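Local coordinates for protein hypothetical methylmalonyl-CoA decarboxylase alpha subunit (Sulfolobus tokodaii, PDB 1X0U) that is of unproven function but, by name and family, is a carboxyl transferase subunit of the ClpP/crotonase clan, built here into an assembly of six chains, at residues A[60-65]-A[112-117]; A[69-74]-A[137-142]. All coordinates share one frame; numbering follows the deposited sequence.

Interaction 1 (A[60-65]-A[112-117])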
ATOM      1  N   THR A  60     -19.853 -34.018   1.113  1.00 17.65           N
ATOM      2  CA  THR A  60     -19.851 -35.419   1.517  1.00 20.27           C
ATOM      3  C   THR A  60     -20.528 -36.378   0.538  1.00 20.36           C
ATOM      4  O   THR A  60     -20.113 -37.531   0.413  1.00 21.27           O
ATOM      5  CB  THR A  60     -20.494 -35.586   2.910  1.00 21.41           C
ATOM      6  OG1 THR A  60     -21.358 -36.731   2.915  1.00 24.20           O
ATOM      7  CG2 THR A  60     -21.270 -34.350   3.286  1.00 19.26           C
ATOM      8  N   PHE A  61     -21.561 -35.918  -0.163  1.00 20.50           N
ATOM      9  CA  PHE A  61     -22.246 -36.786  -1.111  1.00 19.70           C
ATOM     10  C   PHE A  61     -21.762 -36.613  -2.548  1.00 19.78           C
ATOM     11  O   PHE A  61     -22.144 -37.385  -3.427  1.00 19.64           O
ATOM     12  CB  PHE A  61     -23.755 -36.559  -1.050  1.00 20.64           C
ATOM     13  CG  PHE A  61     -24.405 -37.093   0.196  1.00 22.33           C
ATOM     14  CD1 PHE A  61     -25.076 -36.239   1.069  1.00 23.76           C
ATOM     15  CD2 PHE A  61     -24.384 -38.456   0.480  1.00 22.87           C
ATOM     16  CE1 PHE A  61     -25.720 -36.735   2.205  1.00 24.29           C
ATOM     17  CE2 PHE A  61     -25.029 -38.960   1.614  1.00 25.22           C
ATOM     18  CZ  PHE A  61     -25.699 -38.096   2.476  1.00 22.74           C
ATOM     19  N   ALA A  62     -20.914 -35.617  -2.785  1.00 18.93           N
ATOM     20  CA  ALA A  62     -20.401 -35.355  -4.129  1.00 20.07           C
ATOM     21  C   ALA A  62     -19.854 -36.611  -4.797  1.00 19.90           C
ATOM     22  O   ALA A  62     -19.019 -37.304  -4.231  1.00 20.97           O
ATOM     23  CB  ALA A  62     -19.324 -34.284  -4.075  1.00 20.42           C
ATOM     24  N   THR A  63     -20.323 -36.893  -6.009  1.00 19.74           N
ATOM     25  CA  THR A  63     -19.888 -38.080  -6.751  1.00 20.81           C
ATOM     26  C   THR A  63     -19.160 -37.751  -8.046  1.00 19.91           C
ATOM     27  O   THR A  63     -19.046 -36.591  -8.442  1.00 19.92           O
ATOM     28  CB  THR A  63     -21.090 -38.988  -7.122  1.00 20.10           C
ATOM     29  OG1 THR A  63     -22.154 -38.177  -7.637  1.00 20.98           O
ATOM     30  CG2 THR A  63     -21.587 -39.760  -5.916  1.00 20.04           C
ATOM     31  N   THR A  64     -18.663 -38.791  -8.708  1.00 19.99           N
ATOM     32  CA  THR A  64     -17.969 -38.612  -9.976  1.00 19.90           C
ATOM     33  C   THR A  64     -19.009 -38.359 -11.059  1.00 21.43           C
ATOM     34  O   THR A  64     -20.156 -38.778 -10.933  1.00 19.24           O
ATOM     35  CB  THR A  64     -17.163 -39.853 -10.369  1.00 18.89           C
ATOM     36  OG1 THR A  64     -16.600 -39.650 -11.670  1.00 16.76           O
ATOM     37  CG2 THR A  64     -18.057 -41.094 -10.392  1.00 14.60           C
ATOM     38  N   ARG A  65     -18.596 -37.668 -12.116  1.00 25.14           N
ATOM     39  CA  ARG A  65     -19.478 -37.353 -13.232  1.00 26.83           C
ATOM     40  C   ARG A  65     -19.009 -38.072 -14.486  1.00 28.38           C
ATOM     41  O   ARG A  65     -19.629 -37.953 -15.547  1.00 30.37           O
ATOM     42  CB  ARG A  65     -19.483 -35.850 -13.495  1.00 26.41           C
ATOM     43  CG  ARG A  65     -19.910 -35.021 -12.305  1.00 29.57           C
ATOM     44  CD  ARG A  65     -19.822 -33.563 -12.637  1.00 29.46           C
ATOM     45  NE  ARG A  65     -20.130 -32.702 -11.503  1.00 30.14           N
ATOM     46  CZ  ARG A  65     -20.222 -31.380 -11.590  1.00 28.12           C
ATOM     47  NH1 ARG A  65     -20.031 -30.783 -12.757  1.00 26.52           N
ATOM     48  NH2 ARG A  65     -20.501 -30.653 -10.517  1.00 26.60           N
ATOM     49  N   ALA A 112     -10.530 -34.511  -6.723  1.00 15.34           N
ATOM     50  CA  ALA A 112      -9.578 -33.408  -6.686  1.00 15.62           C
ATOM     51  C   ALA A 112     -10.231 -32.092  -6.255  1.00 15.32           C
ATOM     52  O   ALA A 112      -9.712 -31.392  -5.380  1.00 14.56           O
ATOM     53  CB  ALA A 112      -8.919 -33.243  -8.045  1.00 12.95           C
ATOM     54  N   ASN A 113     -11.366 -31.750  -6.856  1.00 14.48           N
ATOM     55  CA  ASN A 113     -12.037 -30.497  -6.502  1.00 15.07           C
ATOM     56  C   ASN A 113     -12.435 -30.399  -5.028  1.00 14.25           C
ATOM     57  O   ASN A 113     -12.481 -29.298  -4.471  1.00 13.32           O
ATOM     58  CB  ASN A 113     -13.257 -30.265  -7.402  1.00 15.81           C
ATOM     59  CG  ASN A 113     -12.873 -30.161  -8.869  1.00 19.65           C
ATOM     60  OD1 ASN A 113     -11.813 -29.630  -9.200  1.00 20.75           O
ATOM     61  ND2 ASN A 113     -13.730 -30.661  -9.754  1.00 21.22           N
ATOM     62  N   LYS A 114     -12.728 -31.531  -4.391  1.00 12.72           N
ATOM     63  CA  LYS A 114     -13.070 -31.501  -2.970  1.00 13.13           C
ATOM     64  C   LYS A 114     -11.828 -31.082  -2.179  1.00 13.55           C
ATOM     65  O   LYS A 114     -11.907 -30.289  -1.243  1.00 12.08           O
ATOM     66  CB  LYS A 114     -13.543 -32.869  -2.490  1.00 13.55           C
ATOM     67  CG  LYS A 114     -14.891 -33.302  -3.077  1.00 15.04           C
ATOM     68  CD  LYS A 114     -15.340 -34.641  -2.503  1.00 12.91           C
ATOM     69  CE  LYS A 114     -15.642 -34.521  -1.008  1.00 11.59           C
ATOM     70  NZ  LYS A 114     -15.974 -35.842  -0.388  1.00 11.91           N
ATOM     71  N   ILE A 115     -10.676 -31.620  -2.566  1.00 14.41           N
ATOM     72  CA  ILE A 115      -9.431 -31.275  -1.902  1.00 15.95           C
ATOM     73  C   ILE A 115      -9.122 -29.795  -2.161  1.00 14.50           C
ATOM     74  O   ILE A 115      -8.771 -29.059  -1.243  1.00 14.46           O
ATOM     75  CB  ILE A 115      -8.265 -32.158  -2.414  1.00 16.27           C
ATOM     76  CG1 ILE A 115      -8.505 -33.613  -2.010  1.00 17.39           C
ATOM     77  CG2 ILE A 115      -6.932 -31.678  -1.837  1.00 17.61           C
ATOM     78  CD1 ILE A 115      -7.344 -34.547  -2.358  1.00 16.44           C
ATOM     79  N   VAL A 116      -9.271 -29.372  -3.413  1.00 14.96           N
ATOM     80  CA  VAL A 116      -9.018 -27.987  -3.820  1.00 15.14           C
ATOM     81  C   VAL A 116      -9.895 -27.041  -3.005  1.00 16.13           C
ATOM     82  O   VAL A 116      -9.429 -25.999  -2.534  1.00 15.00           O
ATOM     83  CB  VAL A 116      -9.319 -27.787  -5.343  1.00 15.79           C
ATOM     84  CG1 VAL A 116      -9.372 -26.298  -5.702  1.00 15.21           C
ATOM     85  CG2 VAL A 116      -8.251 -28.476  -6.180  1.00 14.58           C
ATOM     86  N   ARG A 117     -11.166 -27.413  -2.843  1.00 15.67           N
ATOM     87  CA  ARG A 117     -12.118 -26.603  -2.092  1.00 17.08           C
ATOM     88  C   ARG A 117     -11.701 -26.465  -0.628  1.00 16.44           C
ATOM     89  O   ARG A 117     -11.909 -25.418  -0.018  1.00 15.93           O
ATOM     90  CB  ARG A 117     -13.520 -27.216  -2.211  1.00 18.07           C
ATOM     91  CG  ARG A 117     -14.527 -26.789  -1.151  1.00 21.73           C
ATOM     92  CD  ARG A 117     -14.797 -25.295  -1.117  1.00 25.47           C
ATOM     93  NE  ARG A 117     -15.458 -24.800  -2.316  1.00 28.72           N
ATOM     94  CZ  ARG A 117     -16.016 -23.596  -2.409  1.00 31.26           C
ATOM     95  NH1 ARG A 117     -15.986 -22.780  -1.363  1.00 32.03           N
ATOM     96  NH2 ARG A 117     -16.594 -23.204  -3.546  1.00 29.57           N
TER
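Lys114 alone carries this small contact from the side of helix 109-125, reaching out to Ala62 and Thr60 of the irregular 60-65 segment. The two backbones stay well apart, with the CA atoms of Ala62 and Lys114 8.4 Å from each other, and only about 104 Å² of surface is buried. Along 112-117, regular helical bonds such as that from Val116 N to Ala112 O set the frame from which the lysine projects. Lys114 spans the gap: its extended CB-CG bond (chi2 -177°) carries CD to the methyl group of Ala62, with Lys114 CD 4.3 Å from Ala62 CB. The turn at the CG-CD bond (chi3 66°) then swings CE and the ammonium end toward the backbone of Thr60, where Lys114 NZ lies 4.3 Å from Thr60 CA. Both touches are apolar or glancing; the polar anchoring of NZ comes from hydrogen bonds to the carbonyl oxygens of Gly78 and Val81, which probably offset the charge of this buried amine. Further along, Ile115 packs on Val81 of strand 81-88, Val116 turns to Ala152 and Met156 of helix 144-160, and Arg117 reaches Ile58. The helix thus packs on both strand 81-88 and helix 144-160, while the loop has Phe61 against helix 8-23 and Ala62 packed on Gly483 of a neighbouring subunit.

Interaction 2 (A[69-74]-A[137-142])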
ATOM      1  N   PHE A  69     -15.666 -46.300 -18.830  1.00 40.84           N
ATOM      2  CA  PHE A  69     -15.147 -47.427 -18.067  1.00 40.66           C
ATOM      3  C   PHE A  69     -16.024 -47.842 -16.888  1.00 41.00           C
ATOM      4  O   PHE A  69     -15.532 -48.340 -15.876  1.00 41.51           O
ATOM      5  CB  PHE A  69     -13.717 -47.137 -17.597  1.00 41.73           C
ATOM      6  CG  PHE A  69     -12.730 -46.987 -18.725  1.00 42.16           C
ATOM      7  CD1 PHE A  69     -12.659 -45.805 -19.457  1.00 42.37           C
ATOM      8  CD2 PHE A  69     -11.897 -48.043 -19.080  1.00 43.41           C
ATOM      9  CE1 PHE A  69     -11.771 -45.676 -20.530  1.00 43.24           C
ATOM     10  CE2 PHE A  69     -11.009 -47.925 -20.151  1.00 43.03           C
ATOM     11  CZ  PHE A  69     -10.947 -46.741 -20.877  1.00 43.05           C
ATOM     12  N   GLY A  70     -17.328 -47.638 -17.031  1.00 41.64           N
ATOM     13  CA  GLY A  70     -18.258 -48.035 -15.991  1.00 43.09           C
ATOM     14  C   GLY A  70     -18.445 -47.075 -14.839  1.00 43.74           C
ATOM     15  O   GLY A  70     -19.244 -47.340 -13.939  1.00 44.13           O
ATOM     16  N   LEU A  71     -17.724 -45.957 -14.854  1.00 44.86           N
ATOM     17  CA  LEU A  71     -17.833 -44.975 -13.775  1.00 45.82           C
ATOM     18  C   LEU A  71     -19.269 -44.479 -13.580  1.00 46.85           C
ATOM     19  O   LEU A  71     -19.591 -43.868 -12.560  1.00 44.76           O
ATOM     20  CB  LEU A  71     -16.898 -43.787 -14.035  1.00 45.01           C
ATOM     21  CG  LEU A  71     -15.398 -43.978 -13.768  1.00 45.20           C
ATOM     22  CD1 LEU A  71     -15.135 -44.013 -12.277  1.00 44.95           C
ATOM     23  CD2 LEU A  71     -14.911 -45.256 -14.427  1.00 45.46           C
ATOM     24  N   ASP A  72     -20.129 -44.746 -14.561  1.00 48.96           N
ATOM     25  CA  ASP A  72     -21.528 -44.338 -14.468  1.00 51.14           C
ATOM     26  C   ASP A  72     -22.279 -45.249 -13.497  1.00 51.46           C
ATOM     27  O   ASP A  72     -23.386 -44.929 -13.057  1.00 52.06           O
ATOM     28  CB  ASP A  72     -22.199 -44.391 -15.845  1.00 52.11           C
ATOM     29  CG  ASP A  72     -22.073 -45.750 -16.508  1.00 53.52           C
ATOM     30  OD1 ASP A  72     -22.629 -45.926 -17.614  1.00 55.00           O
ATOM     31  OD2 ASP A  72     -21.419 -46.643 -15.931  1.00 54.52           O
ATOM     32  N   LYS A  73     -21.665 -46.385 -13.173  1.00 51.66           N
ATOM     33  CA  LYS A  73     -22.248 -47.352 -12.253  1.00 52.90           C
ATOM     34  C   LYS A  73     -21.611 -47.219 -10.866  1.00 53.12           C
ATOM     35  O   LYS A  73     -22.302 -47.280  -9.839  1.00 52.96           O
ATOM     36  CB  LYS A  73     -22.022 -48.769 -12.786  1.00 54.13           C
ATOM     37  CG  LYS A  73     -22.329 -48.926 -14.266  1.00 55.22           C
ATOM     38  CD  LYS A  73     -23.806 -48.706 -14.568  1.00 55.82           C
ATOM     39  CE  LYS A  73     -24.023 -48.338 -16.033  1.00 56.33           C
ATOM     40  NZ  LYS A  73     -23.285 -49.229 -16.976  1.00 56.41           N
ATOM     41  N   GLN A  74     -20.288 -47.043 -10.851  1.00 52.32           N
ATOM     42  CA  GLN A  74     -19.515 -46.900  -9.612  1.00 52.08           C
ATOM     43  C   GLN A  74     -19.584 -45.508  -8.981  1.00 50.17           C
ATOM     44  O   GLN A  74     -18.564 -44.813  -8.875  1.00 50.74           O
ATOM     45  CB  GLN A  74     -18.043 -47.255  -9.861  1.00 53.72           C
ATOM     46  CG  GLN A  74     -17.743 -48.745  -9.897  1.00 56.82           C
ATOM     47  CD  GLN A  74     -17.985 -49.422  -8.561  1.00 58.10           C
ATOM     48  OE1 GLN A  74     -19.115 -49.472  -8.070  1.00 59.81           O
ATOM     49  NE2 GLN A  74     -16.917 -49.941  -7.959  1.00 58.49           N
ATOM     50  N   GLY A 137      -3.064 -43.482  -6.923  1.00 19.48           N
ATOM     51  CA  GLY A 137      -2.675 -42.536  -7.954  1.00 18.45           C
ATOM     52  C   GLY A 137      -3.832 -41.963  -8.745  1.00 18.31           C
ATOM     53  O   GLY A 137      -4.955 -41.879  -8.251  1.00 18.86           O
ATOM     54  N   ALA A 138      -3.564 -41.571  -9.984  1.00 19.07           N
ATOM     55  CA  ALA A 138      -4.602 -40.994 -10.832  1.00 20.55           C
ATOM     56  C   ALA A 138      -5.687 -42.018 -11.130  1.00 20.59           C
ATOM     57  O   ALA A 138      -5.431 -43.222 -11.123  1.00 22.11           O
ATOM     58  CB  ALA A 138      -3.996 -40.499 -12.130  1.00 18.13           C
ATOM     59  N   ARG A 139      -6.905 -41.551 -11.369  1.00 19.97           N
ATOM     60  CA  ARG A 139      -7.963 -42.483 -11.715  1.00 19.88           C
ATOM     61  C   ARG A 139      -7.831 -42.623 -13.228  1.00 20.61           C
ATOM     62  O   ARG A 139      -8.258 -41.748 -13.982  1.00 19.00           O
ATOM     63  CB  ARG A 139      -9.344 -41.938 -11.336  1.00 18.91           C
ATOM     64  CG  ARG A 139     -10.442 -43.003 -11.449  1.00 18.65           C
ATOM     65  CD  ARG A 139     -11.733 -42.560 -10.817  1.00 17.03           C
ATOM     66  NE  ARG A 139     -11.629 -42.430  -9.368  1.00 17.95           N
ATOM     67  CZ  ARG A 139     -12.508 -41.762  -8.630  1.00 17.13           C
ATOM     68  NH1 ARG A 139     -13.538 -41.174  -9.216  1.00 14.52           N
ATOM     69  NH2 ARG A 139     -12.359 -41.674  -7.316  1.00 16.45           N
ATOM     70  N   ILE A 140      -7.201 -43.712 -13.661  1.00 20.76           N
ATOM     71  CA  ILE A 140      -6.985 -43.943 -15.078  1.00 21.73           C
ATOM     72  C   ILE A 140      -8.293 -43.829 -15.863  1.00 20.69           C
ATOM     73  O   ILE A 140      -8.309 -43.257 -16.949  1.00 20.08           O
ATOM     74  CB  ILE A 140      -6.310 -45.327 -15.324  1.00 23.10           C
ATOM     75  CG1 ILE A 140      -4.956 -45.381 -14.605  1.00 25.65           C
ATOM     76  CG2 ILE A 140      -6.032 -45.531 -16.817  1.00 21.73           C
ATOM     77  CD1 ILE A 140      -5.048 -45.323 -13.105  1.00 30.07           C
ATOM     78  N   GLN A 141      -9.385 -44.333 -15.292  1.00 20.35           N
ATOM     79  CA  GLN A 141     -10.703 -44.284 -15.936  1.00 21.08           C
ATOM     80  C   GLN A 141     -11.159 -42.883 -16.374  1.00 19.99           C
ATOM     81  O   GLN A 141     -11.968 -42.747 -17.302  1.00 18.24           O
ATOM     82  CB  GLN A 141     -11.771 -44.892 -15.017  1.00 21.14           C
ATOM     83  CG  GLN A 141     -11.530 -46.347 -14.622  1.00 25.32           C
ATOM     84  CD  GLN A 141     -10.856 -46.490 -13.257  1.00 29.00           C
ATOM     85  OE1 GLN A 141      -9.795 -45.918 -13.004  1.00 29.58           O
ATOM     86  NE2 GLN A 141     -11.476 -47.265 -12.375  1.00 29.96           N
ATOM     87  N   GLU A 142     -10.643 -41.845 -15.718  1.00 18.16           N
ATOM     88  CA  GLU A 142     -11.021 -40.474 -16.060  1.00 17.70           C
ATOM     89  C   GLU A 142     -10.021 -39.761 -16.964  1.00 17.19           C
ATOM     90  O   GLU A 142     -10.150 -38.573 -17.244  1.00 18.30           O
ATOM     91  CB  GLU A 142     -11.277 -39.671 -14.780  1.00 18.30           C
ATOM     92  CG  GLU A 142     -12.578 -40.078 -14.090  1.00 20.27           C
ATOM     93  CD  GLU A 142     -12.913 -39.228 -12.884  1.00 21.36           C
ATOM     94  OE1 GLU A 142     -12.784 -37.987 -12.967  1.00 24.70           O
ATOM     95  OE2 GLU A 142     -13.327 -39.801 -11.857  1.00 22.45           O
TER
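Phe69 and Gln141 mark the closest backbone approach, their CA atoms 5.8 Å apart, where an irregular loop with Phe69 at positive phi meets the short 3-10 turn 140-142. On the loop side, Gly70 O accepts from the backbone N atoms of both Lys73 and Gln74, which winds the chain into a compact turn. Gln141 is the centre of the packing, through the aliphatic base of its side chain. Leu71 crosses it at about a right angle, with Leu71 CD2 3.2 Å from Gln141 CB, a tight approach, shorter than usual for two carbons. Phe69 also leans on this stem, its CB 3.8 Å from Gln141 CG, while its ring meets Gln141 O at a slant. The second methyl of Leu71 touches the arginine stem, Leu71 CD1 lying 4.0 Å from Arg139 CD. The bend of Arg139 at chi3 (-67°) turns the guanidinium to Glu142: Arg139 NH1 and Glu142 OE2 form a salt bridge of 3.0 Å, tilted 32° from the guanidinium plane. Its strongest polar partner is Asp79, bridged through the same NH1, and NE is hydrogen-bonded to Ser106 OG. The 69-74 loop thus packs on the loop leading from strand 129-133 into helix 144-160, and Phe69 and Gln141 also meet Leu447 of a neighbouring subunit. The join itself is apolar, leaning on methylene groups of polar residues, whereas Arg139 and Glu142 pair with each other and with outside partners that would orient the arginine stem under Leu71.

Following the chain from the N terminus, both first segments lie in the long loop between strands 56-57 and 81-88. Interaction 1 closes a 46-residue excursion through strands 81-88 and 91-98 onto helix 109-125; interaction 2 starts inside that excursion and ends beyond it, past strand 129-133, so the two closures cross. Together they hold the loop against the beta-alpha-beta crossover formed by strand 91-98, helix 109-125 and strand 129-133, with 137-142 leading into helix 144-160. Their centres are 14 Å apart, and Thr64 joins them directly: Thr64 OG1 lies 3.3 Å from Glu142 OE2, a probable hydrogen bond, and its methyl packs near Leu71 O.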